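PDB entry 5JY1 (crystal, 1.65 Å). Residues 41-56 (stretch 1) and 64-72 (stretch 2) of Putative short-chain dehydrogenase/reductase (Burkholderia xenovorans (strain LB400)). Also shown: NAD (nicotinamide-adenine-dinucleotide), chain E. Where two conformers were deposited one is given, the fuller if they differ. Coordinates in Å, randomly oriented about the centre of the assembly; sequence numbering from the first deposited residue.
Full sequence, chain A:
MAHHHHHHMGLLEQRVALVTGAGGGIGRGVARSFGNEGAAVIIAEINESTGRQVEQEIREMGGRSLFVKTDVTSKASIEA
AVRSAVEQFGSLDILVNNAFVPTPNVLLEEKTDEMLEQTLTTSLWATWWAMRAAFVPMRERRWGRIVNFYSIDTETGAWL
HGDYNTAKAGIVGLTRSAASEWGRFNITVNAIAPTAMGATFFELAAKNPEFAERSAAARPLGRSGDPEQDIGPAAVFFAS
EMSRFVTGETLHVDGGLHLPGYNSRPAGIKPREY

Stretch 1 41-56: VIIAEINESTGRQVEQ
Stretch 2, residues 64-72: RSLFVKTDV

Strand 41-45 and strand 64-69 run parallel, their axes 4.6 Å apart at closest approach and crossing at -22°, with Val 41 opposite Ser 65, Ile 42 opposite Leu 66 and Ile 43 opposite Phe 67. The ladder alternates: Val 41 N to Arg 64 O (3.0 Å), Leu 66 N to Val 41 O (3.0 Å), Ile 43 N to Leu 66 O (2.9 Å), Val 68 N to Ile 43 O (3.0 Å), and beyond them Thr 70 N to Glu 45 O (3.1 Å). On one face Ile 42 (m, m) brings CD1 to 3.7 Å from Leu 66 CB (t, p) and CG2 to 3.7 Å from Val 68 CG2 (t), a branched aliphatic cluster.

Helix 48-56 packs over the other face, running back at 170° to strand 64-69, axes 7.3 Å apart. Asn 47 (t) caps it, OD1 accepting from Thr 50 N (3.3 Å) and, weakly, Ser 49 N (3.0 Å). Phe 67 (t, chi2 71°) fills the space beneath, burying 150 Å²; Gly 51 suits this place because an ideal CB would lie 2.4 Å from Phe 67 CE1. The guanidinium of Arg 52 (m, t, t, -78°) lays one face against the ring, CZ to Phe 67 CD2 3.6 Å, while its NE bonds Glu 48 OE2 (3.0 Å). Glu 48, extended (t, t, 2°), sends OE1 to Lys 69 NZ (3.0 Å), a second salt bridge. Glu 55 (t, t, -95°) points toward the strand, and its OE1 takes Phe 67 N (2.7 Å, nearly linear), satisfying a buried amide. Ser 65 (t) is small enough to sit below the helix, its OG donating to Val 41 O (2.9 Å).

At the NAD site, Glu 45 (t, p, 55°) accepts NAD O3B at OE1 (2.7 Å) and O2B at OE2 (2.5 Å), while Val 72 N donates to NAD N1A (3.1 Å).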

# COMPACT_ATOMS: atom_id res chain seq x y z
N VAL A 41 29.63 16.13 7.75
CA VAL A 41 28.90 15.82 6.52
C VAL A 41 29.88 15.78 5.35
O VAL A 41 30.50 16.80 5.02
CB VAL A 41 27.77 16.81 6.25
CG1 VAL A 41 26.94 16.32 5.08
CG2 VAL A 41 26.90 16.98 7.51
N ILE A 42 29.97 14.63 4.70
CA ILE A 42 30.69 14.51 3.43
C ILE A 42 29.77 14.93 2.29
O ILE A 42 28.68 14.37 2.11
CB ILE A 42 31.21 13.08 3.22
CG1 ILE A 42 32.23 12.72 4.30
CG2 ILE A 42 31.84 12.96 1.83
CD1 ILE A 42 33.51 13.54 4.21
N ILE A 43 30.22 15.91 1.51
CA ILE A 43 29.45 16.44 0.39
C ILE A 43 29.93 15.66 -0.82
O ILE A 43 30.94 16.00 -1.45
CB ILE A 43 29.64 17.95 0.23
CG1 ILE A 43 29.34 18.69 1.54
CG2 ILE A 43 28.77 18.49 -0.91
CD1 ILE A 43 27.95 18.40 2.12
N ALA A 44 29.24 14.56 -1.13
CA ALA A 44 29.67 13.65 -2.20
C ALA A 44 28.99 14.07 -3.49
O ALA A 44 27.95 13.54 -3.88
CB ALA A 44 29.37 12.20 -1.82
N GLU A 45 29.62 15.01 -4.20
CA GLU A 45 28.99 15.78 -5.27
C GLU A 45 29.92 15.82 -6.48
O GLU A 45 31.14 15.93 -6.34
CB GLU A 45 28.67 17.20 -4.75
CG GLU A 45 28.27 18.22 -5.80
CD GLU A 45 27.00 17.84 -6.54
OE1 GLU A 45 25.96 17.61 -5.87
OE2 GLU A 45 27.05 17.78 -7.78
N ILE A 46 29.34 15.73 -7.69
CA ILE A 46 30.16 15.73 -8.91
C ILE A 46 30.52 17.16 -9.34
O ILE A 46 31.58 17.38 -9.95
CB ILE A 46 29.45 14.96 -10.03
CG1 ILE A 46 30.42 14.63 -11.18
CG2 ILE A 46 28.24 15.74 -10.55
CD1 ILE A 46 29.88 13.60 -12.15
N ASN A 47 29.66 18.13 -9.04
CA ASN A 47 29.89 19.53 -9.40
C ASN A 47 30.80 20.14 -8.34
O ASN A 47 30.37 20.37 -7.20
CB ASN A 47 28.56 20.28 -9.50
CG ASN A 47 28.73 21.72 -9.98
OD1 ASN A 47 29.74 22.37 -9.73
ND2 ASN A 47 27.71 22.22 -10.66
N GLU A 48 32.05 20.40 -8.71
CA GLU A 48 33.01 20.89 -7.72
C GLU A 48 32.60 22.25 -7.17
O GLU A 48 32.80 22.52 -5.98
CB GLU A 48 34.41 20.96 -8.35
CG GLU A 48 35.47 21.39 -7.37
CD GLU A 48 36.87 21.18 -7.90
OE1 GLU A 48 37.00 20.73 -9.07
OE2 GLU A 48 37.84 21.45 -7.16
N SER A 49 32.03 23.11 -8.01
CA SER A 49 31.70 24.46 -7.57
C SER A 49 30.61 24.46 -6.51
O SER A 49 30.76 25.06 -5.44
CB SER A 49 31.29 25.31 -8.77
OG SER A 49 30.98 26.63 -8.37
N THR A 50 29.49 23.79 -6.78
CA THR A 50 28.42 23.77 -5.80
C THR A 50 28.77 22.89 -4.60
O THR A 50 28.34 23.18 -3.48
CB THR A 50 27.12 23.30 -6.45
OG1 THR A 50 27.28 21.96 -6.94
CG2 THR A 50 26.74 24.22 -7.60
N GLY A 51 29.54 21.82 -4.83
CA GLY A 51 29.94 20.96 -3.72
C GLY A 51 30.80 21.69 -2.70
O GLY A 51 30.60 21.55 -1.49
N ARG A 52 31.77 22.46 -3.17
CA ARG A 52 32.59 23.26 -2.26
C ARG A 52 31.77 24.35 -1.59
O ARG A 52 32.01 24.67 -0.42
CB ARG A 52 33.79 23.85 -3.00
CG ARG A 52 34.75 22.80 -3.53
CD ARG A 52 36.10 23.37 -3.97
NE ARG A 52 36.97 22.30 -4.44
CZ ARG A 52 37.64 21.47 -3.63
NH1 ARG A 52 37.54 21.60 -2.32
NH2 ARG A 52 38.40 20.51 -4.14
N GLN A 53 30.80 24.93 -2.31
CA GLN A 53 29.98 25.99 -1.72
C GLN A 53 29.20 25.49 -0.51
O GLN A 53 29.07 26.21 0.49
CB GLN A 53 29.03 26.55 -2.78
N VAL A 54 28.70 24.25 -0.57
CA VAL A 54 27.93 23.71 0.55
C VAL A 54 28.84 23.33 1.70
O VAL A 54 28.50 23.55 2.87
CB VAL A 54 27.08 22.52 0.08
CG1 VAL A 54 26.33 21.90 1.25
CG2 VAL A 54 26.10 22.97 -0.99
N GLU A 55 30.01 22.74 1.41
CA GLU A 55 31.00 22.49 2.46
C GLU A 55 31.29 23.77 3.24
O GLU A 55 31.26 23.77 4.48
CB GLU A 55 32.29 21.94 1.84
CG GLU A 55 33.49 21.92 2.78
CD GLU A 55 34.83 21.88 2.05
OE1 GLU A 55 35.38 20.78 1.83
OE2 GLU A 55 35.33 22.96 1.68
N GLN A 56 31.53 24.87 2.53
CA GLN A 56 31.85 26.12 3.20
C GLN A 56 30.65 26.69 3.94
O GLN A 56 30.81 27.30 5.01
CB GLN A 56 32.38 27.13 2.18
CG GLN A 56 33.72 26.72 1.56
CD GLN A 56 34.85 26.73 2.57
OE1 GLN A 56 35.12 27.75 3.21
NE2 GLN A 56 35.52 25.60 2.73
N ARG A 64 30.79 20.82 10.76
CA ARG A 64 31.92 20.15 10.14
C ARG A 64 31.49 19.52 8.82
O ARG A 64 30.43 18.89 8.74
CB ARG A 64 32.51 19.08 11.06
CG ARG A 64 33.36 19.62 12.20
CD ARG A 64 33.70 18.50 13.16
NE ARG A 64 32.48 17.87 13.65
CZ ARG A 64 32.37 16.58 13.94
NH1 ARG A 64 31.21 16.10 14.38
NH2 ARG A 64 33.41 15.77 13.78
N SER A 65 32.31 19.71 7.79
CA SER A 65 31.98 19.20 6.47
C SER A 65 33.25 19.02 5.66
O SER A 65 34.28 19.63 5.94
CB SER A 65 31.01 20.15 5.75
OG SER A 65 30.56 19.61 4.53
N LEU A 66 33.17 18.15 4.65
CA LEU A 66 34.26 17.97 3.70
C LEU A 66 33.66 17.66 2.33
O LEU A 66 32.90 16.69 2.19
CB LEU A 66 35.21 16.85 4.12
CG LEU A 66 36.39 16.60 3.17
CD1 LEU A 66 37.34 17.80 3.17
CD2 LEU A 66 37.14 15.33 3.53
N PHE A 67 34.00 18.47 1.34
CA PHE A 67 33.64 18.16 -0.03
C PHE A 67 34.55 17.07 -0.55
O PHE A 67 35.78 17.17 -0.45
CB PHE A 67 33.74 19.40 -0.92
CG PHE A 67 33.75 19.06 -2.39
CD1 PHE A 67 32.60 18.61 -3.02
CD2 PHE A 67 34.92 19.17 -3.13
CE1 PHE A 67 32.61 18.29 -4.36
CE2 PHE A 67 34.93 18.85 -4.47
CZ PHE A 67 33.77 18.41 -5.09
N VAL A 68 33.96 16.02 -1.10
CA VAL A 68 34.70 14.94 -1.76
C VAL A 68 34.08 14.76 -3.14
O VAL A 68 32.92 14.32 -3.25
CB VAL A 68 34.65 13.63 -0.96
CG1 VAL A 68 35.45 12.55 -1.68
CG2 VAL A 68 35.20 13.85 0.45
N LYS A 69 34.82 15.12 -4.18
CA LYS A 69 34.29 14.95 -5.53
C LYS A 69 33.97 13.48 -5.76
O LYS A 69 34.81 12.60 -5.53
CB LYS A 69 35.29 15.47 -6.58
CG LYS A 69 34.65 15.62 -7.95
CD LYS A 69 35.67 16.04 -9.02
CE LYS A 69 36.01 17.51 -8.95
NZ LYS A 69 37.04 17.91 -9.95
N THR A 70 32.73 13.22 -6.19
CA THR A 70 32.17 11.88 -6.30
C THR A 70 31.28 11.81 -7.53
O THR A 70 30.43 12.69 -7.72
CB THR A 70 31.36 11.52 -5.05
OG1 THR A 70 32.17 11.67 -3.88
CG2 THR A 70 30.87 10.08 -5.12
N ASP A 71 31.47 10.77 -8.34
CA ASP A 71 30.62 10.47 -9.49
C ASP A 71 29.92 9.16 -9.17
O ASP A 71 30.54 8.09 -9.23
CB ASP A 71 31.46 10.37 -10.76
CG ASP A 71 30.63 10.10 -12.02
OD1 ASP A 71 29.45 9.71 -11.90
OD2 ASP A 71 31.17 10.26 -13.14
N VAL A 72 28.62 9.23 -8.84
CA VAL A 72 27.89 8.05 -8.37
C VAL A 72 27.59 7.08 -9.51
O VAL A 72 27.02 6.01 -9.26
CB VAL A 72 26.59 8.43 -7.64
CG1 VAL A 72 26.90 9.32 -6.42
CG2 VAL A 72 25.60 9.11 -8.59
PA NAD E . 18.62 18.35 -8.07
O1A NAD E . 18.58 18.19 -9.56
O2A NAD E . 18.21 19.74 -7.59
O5B NAD E . 20.12 17.97 -7.46
C5B NAD E . 20.73 16.83 -7.98
C4B NAD E . 22.21 16.76 -7.42
O4B NAD E . 22.74 15.65 -7.80
C3B NAD E . 23.04 17.91 -8.09
O3B NAD E . 23.78 18.59 -7.13
C2B NAD E . 23.92 17.15 -9.06
O2B NAD E . 25.16 17.94 -9.40
C1B NAD E . 24.18 16.04 -8.39
N9A NAD E . 24.63 14.98 -9.27
C8A NAD E . 24.17 14.73 -10.50
N7A NAD E . 24.83 13.70 -10.97
C5A NAD E . 25.70 13.30 -10.04
C6A NAD E . 26.63 12.26 -10.05
N6A NAD E . 27.03 11.22 -10.99
N1A NAD E . 27.39 12.06 -8.99
C2A NAD E . 27.26 12.88 -7.89
N3A NAD E . 26.36 13.90 -7.88
C4A NAD E . 25.57 14.09 -8.98
O3 NAD E . 17.61 17.21 -7.42
PN NAD E . 16.44 17.39 -6.30
O1N NAD E . 15.22 18.02 -6.96
O2N NAD E . 16.87 18.24 -5.09
O5D NAD E . 16.01 15.86 -5.83
C5D NAD E . 16.88 15.14 -4.97
C4D NAD E . 16.32 13.70 -4.72
O4D NAD E . 15.02 13.76 -4.41
C3D NAD E . 16.41 12.91 -6.03
O3D NAD E . 16.69 11.61 -5.79
C2D NAD E . 14.99 13.05 -6.62
O2D NAD E . 14.79 11.94 -7.59
C1D NAD E . 14.21 12.98 -5.56
N1N NAD E . 12.93 13.64 -5.75
C2N NAD E . 12.83 15.00 -5.68
C3N NAD E . 11.60 15.64 -5.87
C7N NAD E . 11.49 17.14 -5.81
O7N NAD E . 10.39 17.68 -5.78
N7N NAD E . 12.64 17.94 -5.78
C4N NAD E . 10.48 14.88 -6.12
C5N NAD E . 10.57 13.54 -6.17
C6N NAD E . 11.81 12.90 -5.98
O HOH W 1 37.46 19.58 -0.10